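PDB 4DNY: metalloprotease stcE from Escherichia coli, which acts as a secreted zinc metalloprotease and mucinase, probably cleaving O-glycosylated host proteins during adhesion and immune evasion. Local coordinates for residues 35-38 and 43-46; 68-73 and 79-84; 91-96 and 108-113. All coordinates share one frame; numbering follows the deposited sequence.

Overall arrangement
The three contacts show how a small beta sandwich is packed together across its core and covered by a helix. Contacts 2 and 3 each join the sheet of strands 67-69, 91-95 and 98-102 to the larger sheet holding 80-86 and 107-113, and their centres are only about 5 Å apart. They share strand neighbours on both sheets, and I68 O meets F94 N at 2.9 Å where 67-69 pairs with 91-95. Contact 1, between the loop and helix of 35-46, has its centre about 9 Å from that of contact 2, and I45 CG2 reaches P71 CD at 3.7 Å. From contact 3 it stays apart, about 7 Å at the nearest atoms.

Contact 1. Residues 35-38 and 43-46; sequences NKLS and SSIH
K36 lays the start of its side chain against S44, with CB 3.7 Å from S44 OG and 4.0 Å from S44 CB. The contact belongs to a helix-loop-helix connection: 35-38 lie where helix 31-35 gives way to a loop, and 43-46 are the first residues of helix 43-49. Beyond CG the lysine is fully extended and runs past the serine, bringing its CD also beside S44 CB, while its amine continues outward. Methylene groups of the lysine lie against the CB and hydroxyl of the serine, on the exposed side.

S44 OG stands between its own backbone N and carbonyl carbon (chi1 65°). That rotation turns the oxygen toward 35-38, where it meets K36 CB and L37 CD2, the latter at 3.8 Å from S44 OG.

Deeper in, the character becomes wholly apolar. The CD2 branch of L37 does the touching: it comes within 3.7 Å of I45 CG1 and is also close to the terminal CD1, and the two side chains cross at about a right angle. Both also touch I57 on strand 54-60, so that the connection is packed down on the larger sheet of the sandwich, and I45 extends the same surface to L70 and P71.

No direct hydrogen bond joins the two segments; a water does so instead. In the first turn of an alpha helix the amide N-H groups have no carbonyl one turn earlier within the helix to bond, and here the amide of S44 gives its hydrogen to water 1. The water in turn donates to the carbonyl of K36. Its oxygen lies 2.9 Å from S44 N and 2.7 Å from K36 O, with an N-O-O angle of about 140° at the water.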
loop_
_atom_site.group_PDB
_atom_site.type_symbol
_atom_site.label_atom_id
_atom_site.label_comp_id
_atom_site.label_asym_id
_atom_site.label_seq_id
_atom_site.Cartn_x
_atom_site.Cartn_y
_atom_site.Cartn_z
ATOM N N ASN A 35 1.630 8.247 -9.585
ATOM C CA ASN A 35 2.964 8.372 -10.158
ATOM C C ASN A 35 4.077 8.422 -9.086
ATOM O O ASN A 35 5.208 8.029 -9.375
ATOM C CB ASN A 35 3.033 9.643 -11.039
ATOM C CG ASN A 35 2.434 9.476 -12.375
ATOM O OD1 ASN A 35 2.132 8.367 -12.814
ATOM N ND2 ASN A 35 2.243 10.611 -13.077
ATOM N N LYS A 36 3.772 8.891 -7.893
ATOM C CA LYS A 36 4.754 8.971 -6.796
ATOM C C LYS A 36 5.087 7.617 -6.170
ATOM O O LYS A 36 6.020 7.532 -5.367
ATOM C CB LYS A 36 4.318 9.953 -5.726
ATOM C CG LYS A 36 4.127 11.421 -6.178
ATOM C CD LYS A 36 3.704 12.262 -4.966
ATOM C CE LYS A 36 3.444 13.705 -5.357
ATOM N NZ LYS A 36 2.998 14.466 -4.139
ATOM N N LEU A 37 4.309 6.576 -6.476
ATOM C CA LEU A 37 4.403 5.319 -5.758
ATOM C C LEU A 37 5.615 4.471 -6.133
ATOM O O LEU A 37 5.954 3.520 -5.429
ATOM C CB LEU A 37 3.104 4.488 -5.899
ATOM C CG LEU A 37 1.815 5.166 -5.381
ATOM C CD1 LEU A 37 0.656 4.248 -5.719
ATOM C CD2 LEU A 37 1.914 5.427 -3.880
ATOM N N SER A 38 6.258 4.817 -7.232
ATOM C CA SER A 38 7.449 4.114 -7.679
ATOM C C SER A 38 8.692 4.486 -6.836
ATOM O O SER A 38 9.721 3.813 -6.922
ATOM C CB SER A 38 7.649 4.438 -9.144
ATOM O OG SER A 38 7.837 5.879 -9.278
ATOM N N SER A 43 8.040 7.070 -0.073
ATOM C CA SER A 43 7.942 8.312 0.692
ATOM C C SER A 43 6.533 8.909 0.772
ATOM O O SER A 43 6.137 9.405 1.804
ATOM C CB SER A 43 8.936 9.357 0.135
ATOM O OG SER A 43 10.247 8.860 0.313
ATOM N N SER A 44 5.749 8.855 -0.317
ATOM C CA SER A 44 4.432 9.478 -0.290
ATOM C C SER A 44 3.472 8.705 0.562
ATOM O O SER A 44 2.696 9.287 1.273
ATOM C CB SER A 44 3.830 9.705 -1.716
ATOM O OG SER A 44 3.568 8.501 -2.367
ATOM N N ILE A 45 3.548 7.373 0.509
ATOM C CA ILE A 45 2.718 6.531 1.392
ATOM C C ILE A 45 3.091 6.851 2.828
ATOM O O ILE A 45 2.231 7.037 3.683
ATOM C CB ILE A 45 2.944 5.018 1.101
ATOM C CG1 ILE A 45 2.383 4.616 -0.305
ATOM C CG2 ILE A 45 2.237 4.156 2.200
ATOM C CD1 ILE A 45 2.572 3.159 -0.622
ATOM N N HIS A 46 4.415 6.951 3.102
ATOM C CA HIS A 46 4.893 7.244 4.436
ATOM C C HIS A 46 4.295 8.578 4.958
ATOM O O HIS A 46 3.791 8.666 6.077
ATOM C CB HIS A 46 6.434 7.322 4.403
ATOM C CG HIS A 46 7.094 7.029 5.706
ATOM N ND1 HIS A 46 8.387 6.527 5.778
ATOM C CD2 HIS A 46 6.642 7.115 6.982
ATOM C CE1 HIS A 46 8.694 6.319 7.055
ATOM N NE2 HIS A 46 7.669 6.695 7.805
HETATM O O HOH W 1 6.770 8.552 -2.988
#

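Contact 2. Residues 68-73 and 79-84; sequences IYLPQG and KMVRFV
Residues 68-73 and 79-84 run in opposite senses, with I68 facing F83 and L70 facing V81 at CA separations of 10.4 and 8.5 Å. That spacing, with no hydrogen bond between the segments, is what is expected of strands facing each other across the core of a beta sandwich: strand 67-69 belongs to one sheet, strand 80-86 to the other, and their side chains meet in the core. All four touching residues are buried and direct their CB atoms into the gap.

The F83 ring is approached at its edge by two aliphatic branches. I68 puts its CG2 methyl 3.7 Å from F83 CE1, and its CD1 also comes near that carbon. L70 reaches the tip of the ring through CD2, which lies in the ring plane, 3.9 Å from F83 CZ. Both aliphatic chains run alongside the phenylalanine in the opposite direction, each side chain growing from its own sheet past the other. Around them V93 packs on F83, and I45 and Y95 pack on L70.

L70 CD2 serves a second neighbour as well: V81 holds CG1 anti to its backbone N (chi1 -178°), which places that methyl 4.2 Å from L70 CD2.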
loop_
_atom_site.group_PDB
_atom_site.type_symbol
_atom_site.label_atom_id
_atom_site.label_comp_id
_atom_site.label_asym_id
_atom_site.label_seq_id
_atom_site.Cartn_x
_atom_site.Cartn_y
_atom_site.Cartn_z
ATOM N N ILE A 68 5.620 -0.619 -6.954
ATOM C CA ILE A 68 5.179 0.136 -5.816
ATOM C C ILE A 68 5.873 -0.364 -4.560
ATOM O O ILE A 68 5.801 -1.536 -4.218
ATOM C CB ILE A 68 3.667 -0.054 -5.609
ATOM C CG1 ILE A 68 2.937 0.441 -6.909
ATOM C CG2 ILE A 68 3.184 0.694 -4.349
ATOM C CD1 ILE A 68 1.505 -0.031 -7.027
ATOM N N TYR A 69 6.464 0.572 -3.808
ATOM C CA TYR A 69 7.254 0.206 -2.642
ATOM C C TYR A 69 6.584 0.637 -1.346
ATOM O O TYR A 69 6.271 1.824 -1.170
ATOM C CB TYR A 69 8.634 0.860 -2.717
ATOM C CG TYR A 69 9.471 0.332 -3.876
ATOM C CD1 TYR A 69 10.314 -0.737 -3.718
ATOM C CD2 TYR A 69 9.366 0.923 -5.145
ATOM C CE1 TYR A 69 11.099 -1.186 -4.776
ATOM C CE2 TYR A 69 10.136 0.465 -6.210
ATOM C CZ TYR A 69 10.978 -0.620 -5.999
ATOM O OH TYR A 69 11.756 -1.098 -7.060
ATOM N N LEU A 70 6.392 -0.298 -0.408
ATOM C CA LEU A 70 5.906 0.115 0.893
ATOM C C LEU A 70 7.080 0.677 1.737
ATOM O O LEU A 70 8.171 0.160 1.677
ATOM C CB LEU A 70 5.220 -1.070 1.578
ATOM C CG LEU A 70 3.994 -1.662 0.911
ATOM C CD1 LEU A 70 3.244 -2.546 1.940
ATOM C CD2 LEU A 70 3.003 -0.580 0.440
ATOM N N PRO A 71 6.837 1.769 2.463
ATOM C CA PRO A 71 7.909 2.371 3.276
ATOM C C PRO A 71 8.283 1.544 4.503
ATOM O O PRO A 71 7.504 0.677 4.945
ATOM C CB PRO A 71 7.304 3.697 3.656
ATOM C CG PRO A 71 5.779 3.434 3.744
ATOM C CD PRO A 71 5.549 2.474 2.631
ATOM N N GLN A 72 9.446 1.849 5.105
ATOM C CA GLN A 72 9.839 1.284 6.365
ATOM C C GLN A 72 10.091 2.421 7.342
ATOM O O GLN A 72 10.491 3.500 6.942
ATOM C CB GLN A 72 11.121 0.465 6.223
ATOM C CG GLN A 72 11.006 -0.767 5.363
ATOM C CD GLN A 72 10.241 -1.905 6.041
ATOM O OE1 GLN A 72 10.392 -2.127 7.241
ATOM N NE2 GLN A 72 9.523 -2.674 5.254
ATOM N N GLY A 73 9.873 2.157 8.629
ATOM C CA GLY A 73 10.209 3.122 9.670
ATOM C C GLY A 73 9.359 2.956 10.882
ATOM O O GLY A 73 8.244 2.410 10.837
ATOM N N LYS A 79 0.029 0.791 11.203
ATOM C CA LYS A 79 -0.543 1.391 10.007
ATOM C C LYS A 79 -0.883 0.320 8.977
ATOM O O LYS A 79 -0.285 -0.738 8.918
ATOM C CB LYS A 79 0.428 2.411 9.392
ATOM C CG LYS A 79 0.740 3.569 10.291
ATOM C CD LYS A 79 -0.474 4.402 10.620
ATOM C CE LYS A 79 -0.143 5.632 11.495
ATOM N NZ LYS A 79 -1.167 6.651 11.523
ATOM N N MET A 80 -1.808 0.681 8.055
ATOM C CA MET A 80 -2.303 -0.253 7.032
ATOM C C MET A 80 -2.291 0.362 5.646
ATOM O O MET A 80 -2.459 1.567 5.491
ATOM C CB MET A 80 -3.693 -0.782 7.404
ATOM C CG MET A 80 -3.661 -1.623 8.628
ATOM S SD MET A 80 -5.316 -2.132 9.150
ATOM C CE MET A 80 -5.950 -3.128 7.749
ATOM N N VAL A 81 -2.133 -0.497 4.651
ATOM C CA VAL A 81 -2.213 -0.093 3.239
ATOM C C VAL A 81 -3.076 -1.096 2.496
ATOM O O VAL A 81 -2.832 -2.308 2.581
ATOM C CB VAL A 81 -0.813 0.012 2.544
ATOM C CG1 VAL A 81 -0.978 0.477 1.092
ATOM C CG2 VAL A 81 0.045 1.017 3.337
ATOM N N ARG A 82 -4.067 -0.603 1.780
ATOM C CA ARG A 82 -4.923 -1.424 0.926
ATOM C C ARG A 82 -4.686 -1.056 -0.520
ATOM O O ARG A 82 -4.501 0.124 -0.847
ATOM C CB ARG A 82 -6.417 -1.207 1.282
ATOM C CG ARG A 82 -7.327 -2.119 0.469
ATOM C CD ARG A 82 -8.761 -1.959 0.844
ATOM N NE ARG A 82 -9.028 -2.419 2.227
ATOM C CZ ARG A 82 -9.534 -1.679 3.195
ATOM N NH1 ARG A 82 -9.820 -0.375 2.961
ATOM N NH2 ARG A 82 -9.803 -2.174 4.412
ATOM N N PHE A 83 -4.645 -2.049 -1.401
ATOM C CA PHE A 83 -4.567 -1.843 -2.879
ATOM C C PHE A 83 -5.806 -2.400 -3.513
ATOM O O PHE A 83 -6.222 -3.504 -3.163
ATOM C CB PHE A 83 -3.372 -2.568 -3.480
ATOM C CG PHE A 83 -2.065 -1.971 -3.096
ATOM C CD1 PHE A 83 -1.450 -1.059 -3.908
ATOM C CD2 PHE A 83 -1.424 -2.339 -1.903
ATOM C CE1 PHE A 83 -0.238 -0.486 -3.532
ATOM C CE2 PHE A 83 -0.195 -1.796 -1.556
ATOM C CZ PHE A 83 0.377 -0.868 -2.366
ATOM N N VAL A 84 -6.371 -1.648 -4.458
ATOM C CA VAL A 84 -7.426 -2.121 -5.330
ATOM C C VAL A 84 -7.091 -1.815 -6.761
ATOM O O VAL A 84 -6.964 -0.636 -7.118
ATOM C CB VAL A 84 -8.820 -1.485 -4.952
ATOM C CG1 VAL A 84 -9.921 -2.076 -5.853
ATOM C CG2 VAL A 84 -9.096 -1.645 -3.474
#

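Contact 3. Residues 91-96 and 108-113; sequences STVFYG and LLFKYV
Y95 OH is gripped from the far end of the chain by the carboxylate oxygen OE2 of E122, and R119 NE adds a weak hydrogen bond to the same phenolic oxygen. These partners help to fix where the tip of the tyrosine lies, while the face of its ring is turned to F110. The CE1 corner of F110 stands 3.5 Å above the plane of the Y95 ring, over its centre, and so approaches every ring carbon almost equally; the nearest is Y95 CG, 3.6 Å from F110 CE1. This is an edge-to-face (T-shaped) pair in which F110 supplies the edge and Y95 the face. The planes are inclined at 66° and the ring centroids lie 4.8 Å apart, an arrangement that brings the C-H at F110 CE1 toward the pi cloud of Y95.

The tyrosine reaches this place with CG held between its backbone N and carbonyl carbon, chi1 being 60°. At its edge, V93 O lies in the ring plane, 3.6 Å from Y95 CD2.

The pair sits in the core of the beta sandwich, between strand 91-95 of the three-stranded sheet and strand 107-113 of the five-stranded one. The short strand segments run nearly parallel, at 13°, and their axes are 10.6 Å apart. The gap is bridged by side chains, with no hydrogen bond between these segments.

V93, the next inward-facing residue on the strand, divides its two methyls between two partners. CG1, anti to the backbone N, meets F110 CZ at 3.9 Å as the two side chains slide past each other in opposite directions. The other branch, CG2, turns toward the start of the partner strand, where it lies 4.3 Å from L108 CD1.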
loop_
_atom_site.group_PDB
_atom_site.type_symbol
_atom_site.label_atom_id
_atom_site.label_comp_id
_atom_site.label_asym_id
_atom_site.label_seq_id
_atom_site.Cartn_x
_atom_site.Cartn_y
_atom_site.Cartn_z
ATOM N N SER A 91 1.113 -4.853 -11.470
ATOM C CA SER A 91 2.088 -4.099 -10.702
ATOM C C SER A 91 2.749 -5.090 -9.719
ATOM O O SER A 91 2.178 -6.109 -9.404
ATOM C CB SER A 91 1.459 -2.971 -9.921
ATOM O OG SER A 91 0.869 -2.005 -10.787
ATOM N N THR A 92 3.921 -4.722 -9.249
ATOM C CA THR A 92 4.598 -5.492 -8.198
ATOM C C THR A 92 4.595 -4.594 -6.971
ATOM O O THR A 92 5.037 -3.421 -7.063
ATOM C CB THR A 92 6.040 -5.868 -8.564
ATOM O OG1 THR A 92 6.003 -6.681 -9.763
ATOM C CG2 THR A 92 6.669 -6.641 -7.395
ATOM N N VAL A 93 4.125 -5.119 -5.829
ATOM C CA VAL A 93 4.221 -4.422 -4.545
ATOM C C VAL A 93 5.336 -5.040 -3.742
ATOM O O VAL A 93 5.323 -6.246 -3.468
ATOM C CB VAL A 93 2.933 -4.505 -3.750
ATOM C CG1 VAL A 93 3.104 -3.809 -2.377
ATOM C CG2 VAL A 93 1.761 -3.871 -4.581
ATOM N N PHE A 94 6.316 -4.219 -3.393
ATOM C CA PHE A 94 7.471 -4.628 -2.611
ATOM C C PHE A 94 7.245 -4.250 -1.157
ATOM O O PHE A 94 6.921 -3.082 -0.838
ATOM C CB PHE A 94 8.754 -3.930 -3.146
ATOM C CG PHE A 94 9.090 -4.270 -4.552
ATOM C CD1 PHE A 94 9.907 -5.341 -4.836
ATOM C CD2 PHE A 94 8.577 -3.486 -5.636
ATOM C CE1 PHE A 94 10.211 -5.620 -6.152
ATOM C CE2 PHE A 94 8.851 -3.819 -6.925
ATOM C CZ PHE A 94 9.668 -4.905 -7.169
ATOM N N TYR A 95 7.468 -5.220 -0.264
ATOM C CA TYR A 95 7.242 -5.004 1.141
ATOM C C TYR A 95 8.292 -5.786 1.937
ATOM O O TYR A 95 8.254 -7.005 1.991
ATOM C CB TYR A 95 5.805 -5.350 1.538
ATOM C CG TYR A 95 5.352 -6.754 1.309
ATOM C CD1 TYR A 95 5.082 -7.612 2.368
ATOM C CD2 TYR A 95 5.134 -7.231 0.011
ATOM C CE1 TYR A 95 4.612 -8.905 2.136
ATOM C CE2 TYR A 95 4.641 -8.472 -0.228
ATOM C CZ TYR A 95 4.408 -9.354 0.818
ATOM O OH TYR A 95 3.898 -10.623 0.643
ATOM N N GLY A 96 9.214 -5.058 2.573
ATOM C CA GLY A 96 10.384 -5.709 3.186
ATOM C C GLY A 96 11.179 -6.502 2.173
ATOM O O GLY A 96 11.523 -5.973 1.126
ATOM N N LEU A 108 -5.422 -6.125 -2.224
ATOM C CA LEU A 108 -4.369 -6.566 -1.321
ATOM C C LEU A 108 -4.430 -5.723 -0.049
ATOM O O LEU A 108 -4.816 -4.573 -0.075
ATOM C CB LEU A 108 -2.984 -6.408 -1.939
ATOM C CG LEU A 108 -2.694 -7.155 -3.206
ATOM C CD1 LEU A 108 -1.343 -6.699 -3.745
ATOM C CD2 LEU A 108 -2.749 -8.650 -2.962
ATOM N N LEU A 109 -4.026 -6.284 1.095
ATOM C CA LEU A 109 -4.078 -5.548 2.341
ATOM C C LEU A 109 -2.845 -5.863 3.220
ATOM O O LEU A 109 -2.451 -7.049 3.324
ATOM C CB LEU A 109 -5.320 -5.904 3.115
ATOM C CG LEU A 109 -5.608 -5.132 4.410
ATOM C CD1 LEU A 109 -5.858 -3.626 4.098
ATOM C CD2 LEU A 109 -6.801 -5.702 5.138
ATOM N N PHE A 110 -2.236 -4.831 3.791
ATOM C CA PHE A 110 -1.005 -4.899 4.562
ATOM C C PHE A 110 -1.159 -4.159 5.879
ATOM O O PHE A 110 -1.870 -3.148 5.960
ATOM C CB PHE A 110 0.167 -4.279 3.782
ATOM C CG PHE A 110 0.475 -4.928 2.479
ATOM C CD1 PHE A 110 1.467 -5.904 2.363
ATOM C CD2 PHE A 110 -0.190 -4.558 1.343
ATOM C CE1 PHE A 110 1.744 -6.495 1.151
ATOM C CE2 PHE A 110 0.109 -5.140 0.100
ATOM C CZ PHE A 110 1.104 -6.096 0.031
ATOM N N LYS A 111 -0.480 -4.662 6.920
ATOM C CA LYS A 111 -0.369 -4.011 8.215
ATOM C C LYS A 111 1.059 -4.150 8.758
ATOM O O LYS A 111 1.649 -5.187 8.645
ATOM C CB LYS A 111 -1.372 -4.630 9.213
ATOM C CG LYS A 111 -1.342 -3.984 10.590
ATOM C CD LYS A 111 -2.488 -4.414 11.475
ATOM C CE LYS A 111 -2.312 -3.913 12.874
ATOM N NZ LYS A 111 -3.516 -4.127 13.786
ATOM N N TYR A 112 1.586 -3.067 9.343
ATOM C CA TYR A 112 2.947 -3.020 9.835
ATOM C C TYR A 112 2.913 -3.306 11.352
ATOM O O TYR A 112 2.243 -2.598 12.091
ATOM C CB TYR A 112 3.506 -1.623 9.590
ATOM C CG TYR A 112 4.996 -1.500 9.607
ATOM C CD1 TYR A 112 5.754 -1.864 8.512
ATOM C CD2 TYR A 112 5.638 -0.885 10.669
ATOM C CE1 TYR A 112 7.098 -1.703 8.464
ATOM C CE2 TYR A 112 7.028 -0.682 10.621
ATOM C CZ TYR A 112 7.741 -1.081 9.499
ATOM O OH TYR A 112 9.125 -0.856 9.440
ATOM N N VAL A 113 3.580 -4.364 11.777
ATOM C CA VAL A 113 3.598 -4.753 13.179
ATOM C C VAL A 113 5.045 -4.975 13.604
ATOM O O VAL A 113 5.739 -5.865 13.046
ATOM C CB VAL A 113 2.757 -6.015 13.447
ATOM C CG1 VAL A 113 2.729 -6.320 14.909
ATOM C CG2 VAL A 113 1.317 -5.786 12.902
#